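Local coordinates for protein glutaryl-CoA dehydrogenase (Mycobacterium smegmatis, PDB 3SF6) that belongs to the acyl-CoA dehydrogenase family of flavoproteins and holds dihydroflavine-adenine dinucleotide in a pocket of its fold, at residues A[119-124]-A[135-140]; A[105-110]-A[224-228]; A[29-34]-A[319-323]. One frame throughout, in Å; residues are numbered along the deposited sequence. Where two conformers were deposited one is given.

How the contacts relate
From the N terminus, the chain first takes part in contact 3, where residues 29-34 lead into helix 32-49; the partner, 319-323, comes 285 residues later on helix 298-327, so this pairing closes the widest loop and joins the N-terminal and C-terminal helical parts. Within that span contact 2 closes a second loop, from the start of helix 106-126 to the turn before strand 229-240, tying the N-terminal helices to the middle beta domain. Innermost is contact 1, a short loop between the far part of the same helix 106-126 and helix 129-140. The three are therefore nested without crossing; their centres lie 20 to 26 Å apart and none touches another.

Contact 1 of 3, residues A[119-124]-A[135-140]; sequences AMYAIH and WLPDMA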
# COMPACT_ATOMS: atom_id res chain seq x y z
N ALA A 119 8.76 25.34 24.71
CA ALA A 119 9.20 25.99 25.97
C ALA A 119 8.92 27.49 25.97
O ALA A 119 8.15 27.99 26.83
CB ALA A 119 10.68 25.70 26.27
N MET A 120 9.39 28.23 24.96
CA MET A 120 9.07 29.67 24.90
C MET A 120 7.57 29.93 24.76
O MET A 120 6.99 30.82 25.42
CB MET A 120 9.85 30.37 23.78
CG MET A 120 11.33 30.50 24.05
SD MET A 120 12.26 31.05 22.57
CE MET A 120 11.87 32.80 22.62
N TYR A 121 6.92 29.18 23.87
CA TYR A 121 5.48 29.34 23.67
C TYR A 121 4.71 29.18 24.98
O TYR A 121 3.81 29.97 25.28
CB TYR A 121 4.96 28.35 22.65
CG TYR A 121 3.47 28.52 22.40
CD1 TYR A 121 2.98 29.41 21.44
CD2 TYR A 121 2.55 27.80 23.12
CE1 TYR A 121 1.60 29.56 21.23
CE2 TYR A 121 1.18 27.95 22.92
CZ TYR A 121 0.72 28.82 21.99
OH TYR A 121 -0.64 28.91 21.83
N ALA A 122 5.05 28.15 25.77
CA ALA A 122 4.36 27.93 27.03
C ALA A 122 4.46 29.16 27.94
O ALA A 122 3.47 29.57 28.56
CB ALA A 122 4.91 26.67 27.76
N ILE A 123 5.66 29.70 28.06
CA ILE A 123 5.92 30.89 28.89
C ILE A 123 5.18 32.11 28.30
O ILE A 123 4.53 32.87 29.01
CB ILE A 123 7.44 31.11 29.04
CG1 ILE A 123 8.07 29.97 29.85
CG2 ILE A 123 7.70 32.46 29.74
CD1 ILE A 123 9.64 29.96 29.83
N HIS A 124 5.28 32.27 26.98
CA HIS A 124 4.62 33.38 26.26
C HIS A 124 3.11 33.34 26.48
O HIS A 124 2.46 34.40 26.66
CB HIS A 124 5.00 33.30 24.79
CG HIS A 124 4.79 34.56 24.01
ND1 HIS A 124 3.53 34.98 23.62
CD2 HIS A 124 5.68 35.41 23.44
CE1 HIS A 124 3.66 36.10 22.92
NE2 HIS A 124 4.95 36.39 22.78
N TRP A 135 12.87 35.15 31.20
CA TRP A 135 13.31 34.03 30.37
C TRP A 135 13.29 34.29 28.89
O TRP A 135 14.19 33.84 28.19
CB TRP A 135 12.49 32.76 30.68
CG TRP A 135 12.88 32.17 32.02
CD1 TRP A 135 12.19 32.25 33.19
CD2 TRP A 135 14.09 31.47 32.32
NE1 TRP A 135 12.89 31.63 34.20
CE2 TRP A 135 14.05 31.13 33.68
CE3 TRP A 135 15.19 31.07 31.55
CZ2 TRP A 135 15.09 30.42 34.31
CZ3 TRP A 135 16.21 30.39 32.16
CH2 TRP A 135 16.16 30.08 33.54
N LEU A 136 12.27 34.96 28.36
CA LEU A 136 12.09 34.92 26.89
C LEU A 136 13.21 35.60 26.09
O LEU A 136 13.67 35.01 25.08
CB LEU A 136 10.70 35.40 26.45
CG LEU A 136 9.51 34.55 26.88
CD1 LEU A 136 8.18 35.19 26.43
CD2 LEU A 136 9.66 33.11 26.37
N PRO A 137 13.71 36.78 26.50
CA PRO A 137 14.76 37.35 25.63
C PRO A 137 16.04 36.52 25.57
O PRO A 137 16.63 36.36 24.51
CB PRO A 137 15.03 38.72 26.26
CG PRO A 137 13.69 39.07 26.95
CD PRO A 137 13.21 37.75 27.49
N ASP A 138 16.44 35.93 26.69
CA ASP A 138 17.62 35.07 26.67
C ASP A 138 17.40 33.71 25.96
O ASP A 138 18.35 33.10 25.46
CB ASP A 138 18.11 34.77 28.08
CG ASP A 138 18.85 35.95 28.72
OD1 ASP A 138 19.20 36.95 28.04
OD2 ASP A 138 19.10 35.82 29.94
N MET A 139 16.15 33.26 25.93
CA MET A 139 15.79 32.09 25.13
C MET A 139 15.79 32.41 23.64
O MET A 139 16.25 31.62 22.81
CB MET A 139 14.44 31.52 25.61
CG MET A 139 14.54 30.92 27.01
SD MET A 139 12.96 30.40 27.66
CE MET A 139 12.87 28.69 26.99
N ALA A 140 15.31 33.59 23.28
CA ALA A 140 15.31 33.99 21.86
C ALA A 140 16.72 34.14 21.34
O ALA A 140 16.99 33.82 20.20
CB ALA A 140 14.54 35.30 21.68
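This is an apolar helix-helix contact inside the N-terminal helical domain, between helix 106-126 and helix 129-140, which follows it after a short turn. The two short segments run nearly antiparallel (158°), their axes 10.3 Å apart at closest approach. Leu136 reaches across with CD2 3.6 Å from Met120 O and 4.0 Å from Ile123 CG2, while its CD1 lies 3.9 Å from His124 CD2; the adjacent ring nitrogen, His124 NE2, is hydrogen-bonded to Lys82 O. Met120 reaches across to the partner helix, with Met120 CG 3.6 Å from Met139 CB and Met120 CE 3.8 Å from Ala140 CB. Met139 answers with SD 4.0 Å from Ile123 CD1 and CE 3.8 Å from Ala119 CB. Beyond the pair, Met139 and Trp135 touch Val190 of strand 190-197, so the packing continues onto the middle beta domain. Two consecutive, nearly antiparallel helices joined by a short turn form an alpha-hairpin, here packed through methionine, leucine and isoleucine side chains in the N-terminal helical domain of the acyl-CoA dehydrogenase fold.

Contact 2 of 3, residues A[105-110]-A[224-228]; sequences DSGIRS and LRASV. With SO4 (sulfate ion), chain Q.
A capped helix start of the N-terminal helical domain meets a turn of the middle beta domain beside the dihydroflavine-adenine dinucleotide pocket, which Leu224 lines. Residues 106-110 are the first turn of helix 106-126, with Asp105 as its N-cap; the irregular loop 224-228 contains a type I beta turn, Leu224-Ser227. The nearest CA atoms are those of Gly107 and Ser227, 4.8 Å apart. A CB on Gly107 would lie 2.9 Å from Ala226 O, blocking the turn's approach, and 2.8 Å from Asp105 OD2, hitting the N-cap carboxylate. Asp105 (phi/psi -167/137, chi1 t, chi2 83°) takes weak bonds at OD2 from Gly107 N (2.7 Å) and Ile108 N (3.5 Å); its OD1 forms a salt bridge with Arg370. Two waters span the gap, one between Asp105 OD2 (2.8 Å) and Ala226 N (3.0 Å), the other between Gly107 O (2.9 Å) and Ala226 O (2.8 Å). Leu224 (phi/psi 62/35, chi1 -129°, chi2 p) places CD1 3.7 Å from Gly107 N and CD2 3.7 Å from Ser110 OG. Ser110 (m) donates from OG to Ser106 O (2.7 Å). Ile108 (m, m) brings CD1 to 3.9 Å from Ala226 O. Arg225 (m, t, p) has its CA-to-CB bond away from the helix; its NH1 and NH2 each donate to sulfate O4 at 3.0 Å, an ion probably from the crystallisation liquor. The contact sits between helix 53-59, touched by Ile108 and Ala226, and helix 368-380, touched by Ser106 and Leu224.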
# COMPACT_ATOMS: atom_id res chain seq x y z
N ASP A 105 18.57 18.69 9.00
CA ASP A 105 18.42 17.51 9.86
C ASP A 105 17.23 17.68 10.80
O ASP A 105 17.09 18.74 11.45
CB ASP A 105 19.70 17.31 10.70
CG ASP A 105 19.69 16.03 11.49
OD1 ASP A 105 20.03 14.97 10.91
OD2 ASP A 105 19.33 16.10 12.67
N SER A 106 16.44 16.63 10.98
CA SER A 106 15.30 16.70 11.90
C SER A 106 15.71 16.94 13.35
O SER A 106 14.94 17.54 14.12
CB SER A 106 14.52 15.39 11.90
OG SER A 106 14.02 15.02 10.65
N GLY A 107 16.87 16.44 13.75
CA GLY A 107 17.37 16.69 15.11
C GLY A 107 17.60 18.15 15.41
O GLY A 107 17.27 18.66 16.50
N ILE A 108 18.18 18.84 14.44
CA ILE A 108 18.41 20.26 14.54
C ILE A 108 17.07 21.01 14.58
O ILE A 108 16.85 21.86 15.43
CB ILE A 108 19.32 20.78 13.40
CG1 ILE A 108 20.71 20.08 13.40
CG2 ILE A 108 19.43 22.30 13.46
CD1 ILE A 108 21.51 20.12 14.67
N ARG A 109 16.13 20.68 13.69
CA ARG A 109 14.82 21.30 13.72
C ARG A 109 14.12 21.02 15.07
O ARG A 109 13.39 21.88 15.59
CB ARG A 109 13.95 20.82 12.56
CG ARG A 109 12.70 21.65 12.23
CD ARG A 109 11.43 21.25 12.97
NE ARG A 109 11.16 19.84 12.80
CZ ARG A 109 10.94 18.93 13.73
NH1 ARG A 109 10.77 19.24 15.02
NH2 ARG A 109 10.81 17.67 13.36
N SER A 110 14.34 19.81 15.62
CA SER A 110 13.76 19.46 16.94
C SER A 110 14.23 20.38 18.07
O SER A 110 13.45 20.77 18.93
CB SER A 110 14.01 18.00 17.34
OG SER A 110 13.50 17.07 16.39
N LEU A 224 17.57 10.42 15.52
CA LEU A 224 17.67 11.72 16.15
C LEU A 224 18.97 11.87 16.93
O LEU A 224 19.04 12.52 17.96
CB LEU A 224 16.41 12.04 17.00
CG LEU A 224 15.84 13.41 16.65
CD1 LEU A 224 15.33 13.46 15.21
CD2 LEU A 224 14.70 13.84 17.63
N ARG A 225 20.04 11.26 16.39
CA ARG A 225 21.32 11.23 17.10
C ARG A 225 21.96 12.62 17.17
O ARG A 225 22.77 12.86 18.10
CB ARG A 225 22.28 10.22 16.48
CG ARG A 225 21.89 8.78 16.67
CD ARG A 225 22.87 7.83 16.01
NE ARG A 225 24.23 7.99 16.49
CZ ARG A 225 24.72 7.49 17.62
NH1 ARG A 225 23.97 6.75 18.44
NH2 ARG A 225 26.01 7.73 17.96
N ALA A 226 21.56 13.55 16.30
CA ALA A 226 22.07 14.93 16.39
C ALA A 226 21.14 15.82 17.20
O ALA A 226 20.91 16.96 16.86
CB ALA A 226 22.40 15.52 15.01
N SER A 227 20.64 15.27 18.30
CA SER A 227 19.76 15.99 19.23
C SER A 227 20.09 15.41 20.59
O SER A 227 20.56 14.28 20.69
CB SER A 227 18.28 15.73 18.88
OG SER A 227 17.37 16.44 19.71
N VAL A 228 19.84 16.17 21.64
CA VAL A 228 20.00 15.70 22.99
C VAL A 228 18.63 15.25 23.47
O VAL A 228 17.70 16.01 23.34
CB VAL A 228 20.46 16.86 23.88
CG1 VAL A 228 20.43 16.49 25.41
CG2 VAL A 228 21.86 17.32 23.48
S SO4 Q . 25.73 6.51 21.79
O1 SO4 Q . 24.70 7.53 21.74
O2 SO4 Q . 25.30 5.36 22.60
O3 SO4 Q . 26.92 7.13 22.39
O4 SO4 Q . 26.05 6.06 20.46
O HOH W 1 19.43 13.74 14.21
O HOH W 2 19.61 19.16 18.07

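Contact 3 of 3, residues A[29-34]-A[319-323]; sequences VLSAEE and LHLGR. With SO4 (sulfate ion), chain S.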
# COMPACT_ATOMS: atom_id res chain seq x y z
N VAL A 29 3.41 30.47 -5.57
CA VAL A 29 2.39 30.59 -4.53
C VAL A 29 2.87 31.12 -3.17
O VAL A 29 2.11 31.11 -2.19
CB VAL A 29 1.61 29.29 -4.34
CG1 VAL A 29 0.74 29.02 -5.67
CG2 VAL A 29 2.53 28.18 -3.95
N LEU A 30 4.10 31.63 -3.15
CA LEU A 30 4.70 32.31 -2.01
C LEU A 30 4.92 33.77 -2.32
O LEU A 30 4.95 34.17 -3.51
CB LEU A 30 6.04 31.67 -1.65
CG LEU A 30 5.99 30.16 -1.37
CD1 LEU A 30 7.42 29.66 -1.11
CD2 LEU A 30 5.09 29.83 -0.19
N SER A 31 5.04 34.58 -1.28
CA SER A 31 5.39 35.98 -1.42
C SER A 31 6.90 36.16 -1.45
O SER A 31 7.65 35.27 -1.02
CB SER A 31 4.80 36.79 -0.28
OG SER A 31 5.46 36.50 0.92
N ALA A 32 7.33 37.34 -1.89
CA ALA A 32 8.77 37.68 -1.88
C ALA A 32 9.31 37.66 -0.44
O ALA A 32 10.44 37.20 -0.22
CB ALA A 32 8.99 39.05 -2.55
N GLU A 33 8.52 38.13 0.53
CA GLU A 33 8.92 38.11 1.94
C GLU A 33 9.13 36.69 2.44
O GLU A 33 10.05 36.41 3.21
CB GLU A 33 7.86 38.81 2.81
CG GLU A 33 7.78 40.32 2.58
CD GLU A 33 6.94 40.78 1.39
OE1 GLU A 33 6.36 39.97 0.60
OE2 GLU A 33 6.84 42.04 1.25
N GLU A 34 8.21 35.81 2.08
CA GLU A 34 8.29 34.40 2.44
C GLU A 34 9.50 33.70 1.80
O GLU A 34 10.23 32.99 2.46
CB GLU A 34 7.02 33.69 2.04
CG GLU A 34 5.81 34.09 2.88
CD GLU A 34 4.46 33.77 2.28
OE1 GLU A 34 4.36 33.22 1.14
OE2 GLU A 34 3.46 34.09 2.97
N LEU A 319 0.98 24.37 3.08
CA LEU A 319 0.74 25.78 2.72
C LEU A 319 -0.71 26.19 3.03
O LEU A 319 -0.97 27.28 3.57
CB LEU A 319 1.06 26.02 1.26
CG LEU A 319 1.00 27.48 0.81
CD1 LEU A 319 1.89 28.40 1.65
CD2 LEU A 319 1.40 27.53 -0.72
N HIS A 320 -1.65 25.35 2.67
CA HIS A 320 -3.06 25.59 2.96
C HIS A 320 -3.30 25.78 4.46
O HIS A 320 -3.95 26.72 4.89
CB HIS A 320 -3.90 24.40 2.42
CG HIS A 320 -5.35 24.52 2.69
ND1 HIS A 320 -6.12 25.47 2.07
CD2 HIS A 320 -6.19 23.78 3.45
CE1 HIS A 320 -7.38 25.33 2.47
NE2 HIS A 320 -7.45 24.32 3.31
N LEU A 321 -2.70 24.89 5.25
CA LEU A 321 -2.85 24.98 6.70
C LEU A 321 -2.20 26.26 7.24
O LEU A 321 -2.73 26.91 8.14
CB LEU A 321 -2.28 23.75 7.40
CG LEU A 321 -2.98 22.42 7.12
CD1 LEU A 321 -2.06 21.22 7.58
CD2 LEU A 321 -4.43 22.35 7.72
N GLY A 322 -1.03 26.61 6.71
CA GLY A 322 -0.38 27.84 7.11
C GLY A 322 -1.17 29.08 6.75
O GLY A 322 -1.27 30.02 7.55
N ARG A 323 -1.75 29.10 5.55
CA ARG A 323 -2.61 30.23 5.17
C ARG A 323 -3.81 30.31 6.11
O ARG A 323 -4.20 31.41 6.49
CB ARG A 323 -3.05 30.13 3.71
CG ARG A 323 -1.85 30.19 2.71
CD ARG A 323 -1.55 31.57 2.28
NE ARG A 323 -0.41 31.61 1.35
CZ ARG A 323 0.77 32.20 1.58
NH1 ARG A 323 1.01 32.86 2.69
NH2 ARG A 323 1.73 32.14 0.64
S SO4 S . 5.33 38.68 -4.66
O1 SO4 S . 4.03 38.94 -5.30
O2 SO4 S . 5.38 39.00 -3.23
O3 SO4 S . 6.09 39.83 -5.24
O4 SO4 S . 5.89 37.36 -5.14
O HOH W 3 -0.46 30.59 -1.35
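Arg323 reaches across to the N-terminal end of helix 32-49, its guanidinium edge meeting Glu34 and Val29 O. NH1 donates to Glu34 OE2 (2.8 Å) and NH2 to Glu34 OE1 (2.9 Å), both nearly linear, so the salt bridge is a two-pronged, side-by-side pair. NH2 also donates to Val29 O at 3.0 Å, and a water links Arg323 NE (2.9 Å) to the same Val29 O (2.8 Å). Glu34 is held in place from its own side: Ser31 N donates to Glu34 OE1 (2.9 Å) while Glu34 N donates to Ser31 OG (3.1 Å), so one carboxylate serves both the helix cap and the arginine. Beside this polar group lies a small apolar patch, with Val29 CG2 3.5 Å from Leu319 CD2 and Leu30 CD2 4.0 Å from Leu319 CD1. Val92 of helix 91-104 touches Glu34, Leu319 and Arg323, placing a third helix against the contact, and Val29 also packs on His320 of a second subunit. The reciprocal Ser31-Glu34 bonds are a capping box, here joined by a salt bridge to helix 298-327 of the C-terminal helical domain.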